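Local structure of amidase, hydantoinase/carbamoylase family (Burkholderia ambifaria, 5TP4) at the interface of chains A and B. The protein probably hydrolyses N-carbamoyl-L-amino acids as a zinc-dependent amidase of the M20 peptidase family, whose members carry two metal ions per subunit. Sequence-based numbering; all coordinates share one arbitrary frame. Chains: chain A/B, Amidase, hydantoinase/carbamoylase family.

The interface of chains A and B. Residues chain A 247, 276-277, 280-282, 284, 286; chain B 272-275.
The loop between strands 269-271 and 275-277 of chain B enters a two-fold contact that is probably the dimer interface, as in related M20 enzymes: the linker B:Ile272 to B:Gln274 and the first residue of strand 275-277 slot between helix 246-262 and the loop beyond strand 275-277 of chain A. Direct backbone pairing across this patch is slight: A:Ile277 N donates weakly to B:Ala275 O at 3.3 Å. Water does most of the polar work. One molecule takes an almost straight bond from A:Ala286 N (177° at H) and meets B:Ile272 O at 2.8 Å; a second is gripped by the backbone N and O of A:Ser281, by A:Thr284 O and by B:Gly273 O, the last at 2.7 Å; a third links B:Gly273 N to A:Arg282 O. The bridges described join main-chain atoms, so they depend little on side-chain identity.

Side chains fill in around these bridges. A:Tyr247, its CG anti to the backbone N (chi1 -176°), takes chain B over one face of its ring: the CG2 branch of B:Ile272 lies over the CD2/CE2 side, 3.7 Å from CE2, and B:Ala275 CB over the CE1 side. A:Ile277 CD1 comes in alongside the tyrosine, touching the B:Ile272 and B:Gly273 carbonyls (3.4 Å to B:Ile272 O) as well as B:Ala275 CB. B:Gln274 extends beyond CG past A:Ala280 and crosses A:Arg282 obliquely, its amide carbon CD 3.8 Å from A:Arg282 CG, while NE2 lies against the A:Ser281–A:Arg282 backbone. Within chain A, the hydroxyls of A:Ser281 and A:Thr284, OG to OG1 2.6 Å, brace the receiving loop.

The patch repeats with chains exchanged across the two-fold, in the central region where the two subunits meet, between their outlying lobes.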
ATOM      1  N   TYR A 247       3.983  -9.247  -4.789  1.00  9.96           N
ATOM      2  CA  TYR A 247       2.711  -8.606  -5.087  1.00 12.27           C
ATOM      3  C   TYR A 247       1.870  -9.457  -6.037  1.00 11.77           C
ATOM      4  O   TYR A 247       0.668  -9.644  -5.817  1.00 11.12           O
ATOM      5  CB  TYR A 247       2.921  -7.195  -5.661  1.00 10.32           C
ATOM      6  CG  TYR A 247       1.577  -6.539  -5.861  1.00 10.12           C
ATOM      7  CD1 TYR A 247       0.871  -6.044  -4.768  1.00 15.19           C
ATOM      8  CD2 TYR A 247       0.968  -6.527  -7.113  1.00 13.67           C
ATOM      9  CE1 TYR A 247      -0.393  -5.490  -4.938  1.00 14.43           C
ATOM     10  CE2 TYR A 247      -0.293  -5.985  -7.285  1.00 13.99           C
ATOM     11  CZ  TYR A 247      -0.960  -5.470  -6.191  1.00 18.63           C
ATOM     12  OH  TYR A 247      -2.207  -4.915  -6.349  1.00 18.72           O
ATOM     13  N   GLY A 276      -0.738  -3.152   1.200  1.00 14.68           N
ATOM     14  CA  GLY A 276       0.287  -2.307   0.616  1.00 14.57           C
ATOM     15  C   GLY A 276       1.602  -3.029   0.435  1.00 17.13           C
ATOM     16  O   GLY A 276       1.914  -3.999   1.137  1.00 13.68           O
ATOM     17  N   ILE A 277       2.385  -2.517  -0.509  1.00 14.28           N
ATOM     18  CA  ILE A 277       3.778  -2.916  -0.700  1.00 12.99           C
ATOM     19  C   ILE A 277       4.633  -2.039   0.197  1.00 20.36           C
ATOM     20  O   ILE A 277       4.545  -0.807   0.133  1.00 17.44           O
ATOM     21  CB  ILE A 277       4.193  -2.765  -2.176  1.00 13.87           C
ATOM     22  CG1 ILE A 277       3.274  -3.605  -3.061  1.00 13.31           C
ATOM     23  CG2 ILE A 277       5.674  -3.126  -2.361  1.00 12.74           C
ATOM     24  CD1 ILE A 277       3.489  -3.400  -4.556  1.00 13.53           C
ATOM     25  N   ALA A 280       8.413   0.660  -0.806  1.00 16.46           N
ATOM     26  CA  ALA A 280       8.056   0.465  -2.203  1.00 17.83           C
ATOM     27  C   ALA A 280       8.724   1.493  -3.108  1.00 19.49           C
ATOM     28  O   ALA A 280       8.922   2.649  -2.736  1.00 17.65           O
ATOM     29  CB  ALA A 280       6.541   0.534  -2.353  1.00 14.60           C
ATOM     30  N   SER A 281       9.069   1.053  -4.317  1.00 14.05           N
ATOM     31  CA  SER A 281       9.503   1.965  -5.362  1.00 15.65           C
ATOM     32  C   SER A 281       9.009   1.425  -6.696  1.00 15.77           C
ATOM     33  O   SER A 281       8.838   0.215  -6.868  1.00 15.50           O
ATOM     34  CB  SER A 281      11.027   2.161  -5.341  1.00 24.72           C
ATOM     35  OG  SER A 281      11.676   1.298  -6.236  1.00 32.49           O
ATOM     36  N   ARG A 282       8.789   2.337  -7.647  1.00 13.76           N
ATOM     37  CA  ARG A 282       8.136   1.957  -8.900  0.57 13.31           C
ATOM     38  C   ARG A 282       8.961   0.974  -9.708  1.00 13.00           C
ATOM     39  O   ARG A 282       8.398   0.150 -10.443  1.00 16.56           O
ATOM     40  CB  ARG A 282       7.868   3.190  -9.760  0.57 15.41           C
ATOM     41  CG  ARG A 282       6.893   4.174  -9.167  0.57 18.59           C
ATOM     42  CD  ARG A 282       6.931   5.452  -9.999  0.57 22.57           C
ATOM     43  NE  ARG A 282       5.861   6.374  -9.656  0.57 22.97           N
ATOM     44  CZ  ARG A 282       4.694   6.418 -10.288  0.57 23.94           C
ATOM     45  NH1 ARG A 282       4.446   5.580 -11.291  0.57 21.31           N
ATOM     46  NH2 ARG A 282       3.770   7.291  -9.908  0.57 21.64           N
ATOM     47  N   THR A 284      11.138  -1.320  -8.502  1.00 12.81           N
ATOM     48  CA  THR A 284      11.621  -2.403  -7.656  1.00 13.88           C
ATOM     49  C   THR A 284      10.497  -3.412  -7.485  1.00 13.71           C
ATOM     50  O   THR A 284       9.372  -3.033  -7.157  1.00 13.89           O
ATOM     51  CB  THR A 284      12.078  -1.868  -6.294  1.00 14.98           C
ATOM     52  OG1 THR A 284      13.061  -0.854  -6.501  1.00 15.00           O
ATOM     53  CG2 THR A 284      12.712  -2.974  -5.445  1.00 17.63           C
ATOM     54  N   ALA A 286       8.177  -6.020  -5.719  1.00 11.10           N
ATOM     55  CA  ALA A 286       7.710  -6.097  -4.330  1.00 13.75           C
ATOM     56  C   ALA A 286       8.335  -7.287  -3.618  1.00 15.12           C
ATOM     57  O   ALA A 286       8.183  -8.431  -4.067  1.00 14.31           O
ATOM     58  CB  ALA A 286       6.185  -6.224  -4.295  1.00 14.23           C
TER
ATOM     59  N   ILE B 272       4.649  -4.358 -10.637  1.00 10.96           N
ATOM     60  CA  ILE B 272       3.810  -3.478  -9.839  1.00  9.20           C
ATOM     61  C   ILE B 272       4.590  -3.251  -8.549  1.00 12.02           C
ATOM     62  O   ILE B 272       4.627  -4.110  -7.656  1.00 12.96           O
ATOM     63  CB  ILE B 272       2.419  -4.062  -9.594  1.00 10.23           C
ATOM     64  CG1 ILE B 272       1.672  -4.174 -10.947  1.00  9.61           C
ATOM     65  CG2 ILE B 272       1.661  -3.183  -8.591  1.00 11.86           C
ATOM     66  CD1 ILE B 272       0.318  -4.898 -10.815  1.00 12.46           C
ATOM     67  N   GLY B 273       5.261  -2.111  -8.486  1.00 11.31           N
ATOM     68  CA  GLY B 273       6.150  -1.809  -7.378  1.00 12.42           C
ATOM     69  C   GLY B 273       5.545  -1.015  -6.240  1.00 13.02           C
ATOM     70  O   GLY B 273       6.066  -1.052  -5.122  1.00 13.47           O
ATOM     71  N   GLN B 274       4.472  -0.271  -6.488  1.00 12.60           N
ATOM     72  CA  GLN B 274       3.778   0.438  -5.427  1.00 11.19           C
ATOM     73  C   GLN B 274       2.302   0.129  -5.533  1.00 13.81           C
ATOM     74  O   GLN B 274       1.779  -0.010  -6.643  1.00 13.14           O
ATOM     75  CB  GLN B 274       3.973   1.973  -5.511  1.00 13.13           C
ATOM     76  CG  GLN B 274       5.418   2.403  -5.532  1.00 16.24           C
ATOM     77  CD  GLN B 274       5.586   3.909  -5.621  1.00 26.61           C
ATOM     78  OE1 GLN B 274       4.629   4.653  -5.875  1.00 30.05           O
ATOM     79  NE2 GLN B 274       6.801   4.368  -5.397  1.00 27.43           N
ATOM     80  N   ALA B 275       1.650  -0.046  -4.382  1.00 11.49           N
ATOM     81  CA  ALA B 275       0.228  -0.341  -4.404  1.00 12.01           C
ATOM     82  C   ALA B 275      -0.342  -0.128  -3.017  1.00 15.95           C
ATOM     83  O   ALA B 275       0.332  -0.397  -2.005  1.00 15.65           O
ATOM     84  CB  ALA B 275      -0.049  -1.778  -4.883  1.00 14.38           C
TER
HETATM   85  O   HOH W   1       5.737  -0.098 -10.644  1.00 14.19           O
HETATM   86  O   HOH W   2       8.606  -1.861  -4.720  1.00 15.38           O
HETATM   87  O   HOH W   3       6.342  -6.314  -7.697  1.00 18.01           O